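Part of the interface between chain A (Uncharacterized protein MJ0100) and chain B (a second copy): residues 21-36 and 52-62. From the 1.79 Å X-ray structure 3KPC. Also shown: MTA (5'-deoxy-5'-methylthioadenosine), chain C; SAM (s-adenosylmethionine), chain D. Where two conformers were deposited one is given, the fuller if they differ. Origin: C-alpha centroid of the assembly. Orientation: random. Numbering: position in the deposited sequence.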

# COMPACT_ATOMS: atom_id res chain seq x y z
N SER A 21 -14.49 -0.51 -15.98
CA SER A 21 -15.32 -0.64 -14.79
C SER A 21 -14.47 -0.76 -13.53
O SER A 21 -13.26 -1.00 -13.62
CB SER A 21 -16.25 -1.85 -14.91
OG SER A 21 -15.52 -3.06 -14.82
N ILE A 22 -15.09 -0.60 -12.37
CA ILE A 22 -14.39 -0.81 -11.10
C ILE A 22 -13.91 -2.26 -10.98
O ILE A 22 -12.77 -2.50 -10.54
CB ILE A 22 -15.24 -0.38 -9.88
CG1 ILE A 22 -15.55 1.12 -9.96
CG2 ILE A 22 -14.53 -0.71 -8.56
CD1 ILE A 22 -16.43 1.66 -8.84
N MET A 23 -14.74 -3.22 -11.39
CA MET A 23 -14.34 -4.63 -11.39
C MET A 23 -13.14 -4.87 -12.30
O MET A 23 -12.22 -5.61 -11.93
CB MET A 23 -15.50 -5.55 -11.78
CG MET A 23 -15.15 -7.05 -11.67
SD MET A 23 -16.57 -8.12 -12.05
CE MET A 23 -17.62 -7.79 -10.63
N GLU A 24 -13.14 -4.26 -13.48
CA GLU A 24 -12.02 -4.38 -14.42
C GLU A 24 -10.72 -3.80 -13.86
O GLU A 24 -9.65 -4.37 -14.08
CB GLU A 24 -12.37 -3.74 -15.77
CG GLU A 24 -13.25 -4.62 -16.65
CD GLU A 24 -13.93 -3.88 -17.80
OE1 GLU A 24 -13.80 -2.64 -17.90
OE2 GLU A 24 -14.61 -4.55 -18.61
N ALA A 25 -10.82 -2.68 -13.15
CA ALA A 25 -9.66 -2.09 -12.47
C ALA A 25 -9.11 -3.03 -11.40
O ALA A 25 -7.90 -3.24 -11.32
CB ALA A 25 -10.02 -0.74 -11.87
N ALA A 26 -10.01 -3.59 -10.60
CA ALA A 26 -9.63 -4.55 -9.56
C ALA A 26 -8.88 -5.74 -10.17
O ALA A 26 -7.87 -6.18 -9.63
CB ALA A 26 -10.85 -5.02 -8.79
N LYS A 27 -9.39 -6.23 -11.30
CA LYS A 27 -8.78 -7.36 -12.02
C LYS A 27 -7.34 -7.06 -12.47
O LYS A 27 -6.48 -7.94 -12.42
CB LYS A 27 -9.65 -7.78 -13.21
CG LYS A 27 -10.90 -8.58 -12.84
CD LYS A 27 -11.81 -8.81 -14.04
CE LYS A 27 -12.99 -9.71 -13.70
NZ LYS A 27 -13.88 -9.93 -14.89
N ILE A 28 -7.09 -5.82 -12.89
CA ILE A 28 -5.75 -5.39 -13.30
C ILE A 28 -4.78 -5.40 -12.10
O ILE A 28 -3.65 -5.88 -12.21
CB ILE A 28 -5.77 -4.00 -13.98
CG1 ILE A 28 -6.50 -4.08 -15.33
CG2 ILE A 28 -4.35 -3.45 -14.18
CD1 ILE A 28 -6.90 -2.72 -15.91
N LEU A 29 -5.25 -4.88 -10.96
CA LEU A 29 -4.45 -4.88 -9.73
C LEU A 29 -4.06 -6.28 -9.30
O LEU A 29 -2.92 -6.51 -8.87
CB LEU A 29 -5.20 -4.16 -8.59
CG LEU A 29 -5.54 -2.68 -8.74
CD1 LEU A 29 -6.31 -2.19 -7.52
CD2 LEU A 29 -4.30 -1.81 -8.97
N ILE A 30 -4.99 -7.23 -9.41
CA ILE A 30 -4.72 -8.62 -9.05
C ILE A 30 -3.80 -9.30 -10.06
O ILE A 30 -2.83 -9.96 -9.67
CB ILE A 30 -6.03 -9.44 -8.84
CG1 ILE A 30 -6.96 -8.77 -7.81
CG2 ILE A 30 -5.73 -10.90 -8.49
CD1 ILE A 30 -6.28 -8.24 -6.54
N LYS A 31 -4.09 -9.14 -11.35
CA LYS A 31 -3.28 -9.73 -12.42
C LYS A 31 -1.80 -9.35 -12.31
O LYS A 31 -0.93 -10.20 -12.51
CB LYS A 31 -3.84 -9.30 -13.79
CG LYS A 31 -3.08 -9.83 -15.00
CD LYS A 31 -3.65 -9.23 -16.28
CE LYS A 31 -2.89 -9.70 -17.51
NZ LYS A 31 -3.53 -9.21 -18.76
N HIS A 32 -1.53 -8.09 -11.98
CA HIS A 32 -0.17 -7.57 -11.98
C HIS A 32 0.48 -7.46 -10.61
O HIS A 32 1.65 -7.07 -10.50
CB HIS A 32 -0.14 -6.22 -12.68
CG HIS A 32 -0.33 -6.33 -14.16
ND1 HIS A 32 -1.54 -6.10 -14.77
CD2 HIS A 32 0.52 -6.71 -15.13
CE1 HIS A 32 -1.42 -6.31 -16.07
NE2 HIS A 32 -0.17 -6.68 -16.32
N ASN A 33 -0.28 -7.82 -9.58
CA ASN A 33 0.22 -7.84 -8.21
C ASN A 33 0.68 -6.47 -7.75
O ASN A 33 1.77 -6.30 -7.19
CB ASN A 33 1.35 -8.86 -8.10
CG ASN A 33 1.11 -9.87 -7.02
OD1 ASN A 33 1.96 -10.08 -6.16
ND2 ASN A 33 -0.05 -10.51 -7.05
N ILE A 34 -0.18 -5.48 -7.99
CA ILE A 34 0.11 -4.08 -7.71
C ILE A 34 -1.06 -3.45 -6.96
O ILE A 34 -2.16 -4.00 -6.93
CB ILE A 34 0.38 -3.29 -9.02
CG1 ILE A 34 -0.80 -3.43 -9.99
CG2 ILE A 34 1.69 -3.76 -9.66
CD1 ILE A 34 -0.72 -2.55 -11.22
N ASN A 35 -0.81 -2.28 -6.37
CA ASN A 35 -1.85 -1.53 -5.66
C ASN A 35 -2.13 -0.18 -6.30
O ASN A 35 -2.99 0.56 -5.82
CB ASN A 35 -1.45 -1.33 -4.20
CG ASN A 35 -1.50 -2.61 -3.41
OD1 ASN A 35 -2.57 -3.08 -3.02
ND2 ASN A 35 -0.33 -3.18 -3.15
N HIS A 36 -1.40 0.15 -7.37
CA HIS A 36 -1.53 1.46 -8.03
C HIS A 36 -1.82 1.35 -9.51
O HIS A 36 -1.17 0.58 -10.22
CB HIS A 36 -0.27 2.30 -7.84
CG HIS A 36 0.09 2.52 -6.41
ND1 HIS A 36 0.77 1.59 -5.66
CD2 HIS A 36 -0.18 3.55 -5.57
CE1 HIS A 36 0.92 2.03 -4.42
NE2 HIS A 36 0.35 3.22 -4.34
N SER B 52 -6.17 -3.77 1.63
CA SER B 52 -6.99 -3.21 0.55
C SER B 52 -6.93 -4.07 -0.71
O SER B 52 -7.91 -4.20 -1.44
CB SER B 52 -6.55 -1.78 0.22
OG SER B 52 -6.69 -0.93 1.34
N TRP B 53 -5.76 -4.66 -0.96
CA TRP B 53 -5.55 -5.53 -2.12
C TRP B 53 -6.46 -6.76 -2.07
O TRP B 53 -6.97 -7.20 -3.10
CB TRP B 53 -4.09 -5.94 -2.20
CG TRP B 53 -3.67 -6.57 -3.49
CD1 TRP B 53 -3.24 -5.93 -4.61
CD2 TRP B 53 -3.60 -7.97 -3.77
NE1 TRP B 53 -2.92 -6.84 -5.59
CE2 TRP B 53 -3.13 -8.10 -5.10
CE3 TRP B 53 -3.90 -9.13 -3.04
CZ2 TRP B 53 -2.96 -9.35 -5.72
CZ3 TRP B 53 -3.73 -10.38 -3.65
CH2 TRP B 53 -3.26 -10.47 -4.98
N ASP B 54 -6.66 -7.30 -0.87
CA ASP B 54 -7.59 -8.42 -0.67
C ASP B 54 -9.04 -8.02 -0.92
O ASP B 54 -9.81 -8.83 -1.44
CB ASP B 54 -7.45 -9.01 0.73
CG ASP B 54 -6.08 -9.61 0.98
OD1 ASP B 54 -5.59 -10.37 0.12
OD2 ASP B 54 -5.51 -9.33 2.05
N ILE B 55 -9.41 -6.80 -0.54
CA ILE B 55 -10.75 -6.29 -0.81
C ILE B 55 -10.95 -6.18 -2.33
O ILE B 55 -12.00 -6.56 -2.86
CB ILE B 55 -11.03 -4.92 -0.12
CG1 ILE B 55 -10.75 -5.00 1.40
CG2 ILE B 55 -12.45 -4.43 -0.40
CD1 ILE B 55 -11.65 -5.96 2.19
N ALA B 56 -9.92 -5.68 -3.02
CA ALA B 56 -9.93 -5.63 -4.49
C ALA B 56 -10.04 -7.03 -5.09
O ALA B 56 -10.77 -7.23 -6.07
CB ALA B 56 -8.71 -4.89 -5.01
N LYS B 57 -9.32 -7.99 -4.51
CA LYS B 57 -9.36 -9.39 -4.97
C LYS B 57 -10.75 -10.01 -4.83
O LYS B 57 -11.20 -10.77 -5.69
CB LYS B 57 -8.32 -10.25 -4.24
CG LYS B 57 -8.08 -11.65 -4.83
CD LYS B 57 -6.93 -12.36 -4.12
CE LYS B 57 -6.52 -13.65 -4.84
NZ LYS B 57 -7.26 -14.84 -4.33
N ALA B 58 -11.44 -9.66 -3.74
CA ALA B 58 -12.80 -10.15 -3.49
C ALA B 58 -13.74 -9.72 -4.61
O ALA B 58 -14.56 -10.51 -5.07
CB ALA B 58 -13.31 -9.65 -2.14
N LEU B 59 -13.60 -8.46 -5.05
CA LEU B 59 -14.39 -7.94 -6.16
C LEU B 59 -14.00 -8.61 -7.48
O LEU B 59 -14.87 -9.04 -8.24
CB LEU B 59 -14.24 -6.42 -6.27
CG LEU B 59 -15.04 -5.74 -7.40
CD1 LEU B 59 -16.56 -5.81 -7.15
CD2 LEU B 59 -14.61 -4.29 -7.57
N ALA B 60 -12.69 -8.70 -7.73
CA ALA B 60 -12.17 -9.28 -8.97
C ALA B 60 -12.55 -10.75 -9.17
O ALA B 60 -12.77 -11.19 -10.31
CB ALA B 60 -10.66 -9.11 -9.04
N GLN B 61 -12.64 -11.50 -8.08
CA GLN B 61 -12.79 -12.95 -8.16
C GLN B 61 -14.05 -13.50 -7.50
O GLN B 61 -14.17 -14.71 -7.29
CB GLN B 61 -11.54 -13.63 -7.60
CG GLN B 61 -10.28 -13.25 -8.36
CD GLN B 61 -9.03 -13.93 -7.86
OE1 GLN B 61 -7.97 -13.86 -8.49
NE2 GLN B 61 -9.13 -14.61 -6.72
N ASN B 62 -15.00 -12.60 -7.20
CA ASN B 62 -16.27 -12.97 -6.58
C ASN B 62 -16.10 -13.75 -5.27
O ASN B 62 -16.77 -14.76 -5.04
CB ASN B 62 -17.17 -13.72 -7.57
CG ASN B 62 -18.62 -13.81 -7.11
OD1 ASN B 62 -19.13 -12.92 -6.43
ND2 ASN B 62 -19.29 -14.89 -7.48
CS MTA C . 1.75 -1.02 -6.07
S5' MTA C . 2.97 -1.77 -5.02
C5' MTA C . 3.53 -3.10 -6.18
C4' MTA C . 4.99 -2.93 -6.75
O4' MTA C . 4.97 -3.13 -8.20
C2' MTA C . 5.63 -0.84 -7.83
O2' MTA C . 6.99 -0.32 -8.12
C3' MTA C . 5.54 -1.53 -6.47
O3' MTA C . 6.88 -1.62 -5.84
C1' MTA C . 5.17 -1.85 -8.87
N9 MTA C . 3.95 -1.18 -9.44
C8 MTA C . 2.96 -0.61 -8.75
N7 MTA C . 2.06 -0.09 -9.59
C5 MTA C . 2.49 -0.32 -10.82
C6 MTA C . 2.00 -0.03 -12.09
N6 MTA C . 0.85 0.63 -12.24
N1 MTA C . 2.71 -0.41 -13.16
C2 MTA C . 3.85 -1.07 -13.03
N3 MTA C . 4.35 -1.37 -11.84
C4 MTA C . 3.69 -1.01 -10.72
N SAM D . 3.28 -6.11 -3.09
CA SAM D . 1.79 -5.98 -3.17
C SAM D . 1.19 -5.80 -1.77
O SAM D . 1.91 -5.74 -0.77
OXT SAM D . -0.03 -5.70 -1.60
CB SAM D . 1.16 -7.20 -3.87
CG SAM D . 1.78 -8.54 -3.44
SD SAM D . 1.32 -9.05 -1.74
CE SAM D . 1.94 -10.73 -1.78
C5' SAM D . -0.48 -9.33 -1.64
C4' SAM D . -0.88 -10.13 -0.39
O4' SAM D . -0.01 -9.71 0.67
C3' SAM D . -2.30 -9.86 0.13
O3' SAM D . -3.07 -11.06 -0.03
C2' SAM D . -2.08 -9.56 1.62
O2' SAM D . -3.04 -10.24 2.45
C1' SAM D . -0.69 -10.14 1.84
N9 SAM D . -0.03 -9.56 3.04
C8 SAM D . 0.02 -8.27 3.38
N7 SAM D . 0.70 -8.14 4.53
C5 SAM D . 1.08 -9.35 4.91
C6 SAM D . 1.80 -9.86 5.99
N6 SAM D . 2.27 -9.05 6.94
N1 SAM D . 2.02 -11.18 6.08
C2 SAM D . 1.56 -12.01 5.15
N3 SAM D . 0.87 -11.57 4.11
C4 SAM D . 0.62 -10.25 3.96
O HOH W 1 -3.02 -3.14 -0.06

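What lets the two helices come so near each other? Helix 22-32 of chain A and helix 52-61 of chain B cross at 118° between their N-to-C directions, and their axes approach to 8.1 Å, a spacing that small side chains make possible. Ala A26 and Ala B56 both point toward the opposing helix, with CA atoms 5.2 Å apart, and the CB of Ala A26 lies 3.5 Å from the backbone O of Ala B56. One turn further along chain B, Ala B60 packs its CB 4.1 Å from the CB of Ala A26 and 3.8 Å from the CG of Lys A27. Where the alanines meet, side chains no larger than a methyl let the CB of Ala A26 rest directly on the backbone of Ala B56.

Which side chain is the clearest bump, and what hollow receives it? Ile A30 enters a pocket formed by Trp B53, Lys B57, Ala B60 and Gln B61. Its CA-to-CB bond points sideways, but with chi1 and chi2 both m the end of the chain comes nearer to chain B. There the CD1 of Ile A30 lies 3.6 Å from the CA of Lys B57 and 3.7 Å from the centroid of the six-membered ring of Trp B53, 22° off the ring normal, a CH-pi contact over the face. The CG1 of Ile A30 meets Ala B60 CB at 3.9 Å.

How is the large ring of Trp B53 held? It is sandwiched: Ile A30 CD1 lies over one face and C5' of the bound SAM over the opposite one. Its edge meets polar atoms of chain A. The NE1 of Trp B53 donates a hydrogen bond to the O of Leu A29 (3.3 Å, 151° at the hydrogen), an oxygen that also accepts from Ile A34 N where the chain turns at the end of the helix. The CD1 of Trp B53 lies 3.2 Å from Ile A34 O and 3.3 Å from Asn A35 OD1. A water links Asn A35 OD1, to which it donates at 3.0 Å, with the backbone N of Trp B53, from which it accepts at 3.3 Å. Asn A35 also reaches the ligand, its ND2 donating to SAM OXT at 3.0 Å.

What fills the far end, near the start of the chain A helix? Here the bump comes from chain B. Leu B59 points toward chain A, and its CD2 lies 3.7 Å from Ile A22 CG2, 3.8 Å from Met A23 CA and 4.0 Å from Ala A26 CB. The CE of Met A23 adds a looser contact, 4.1 Å from Leu B59 CD1.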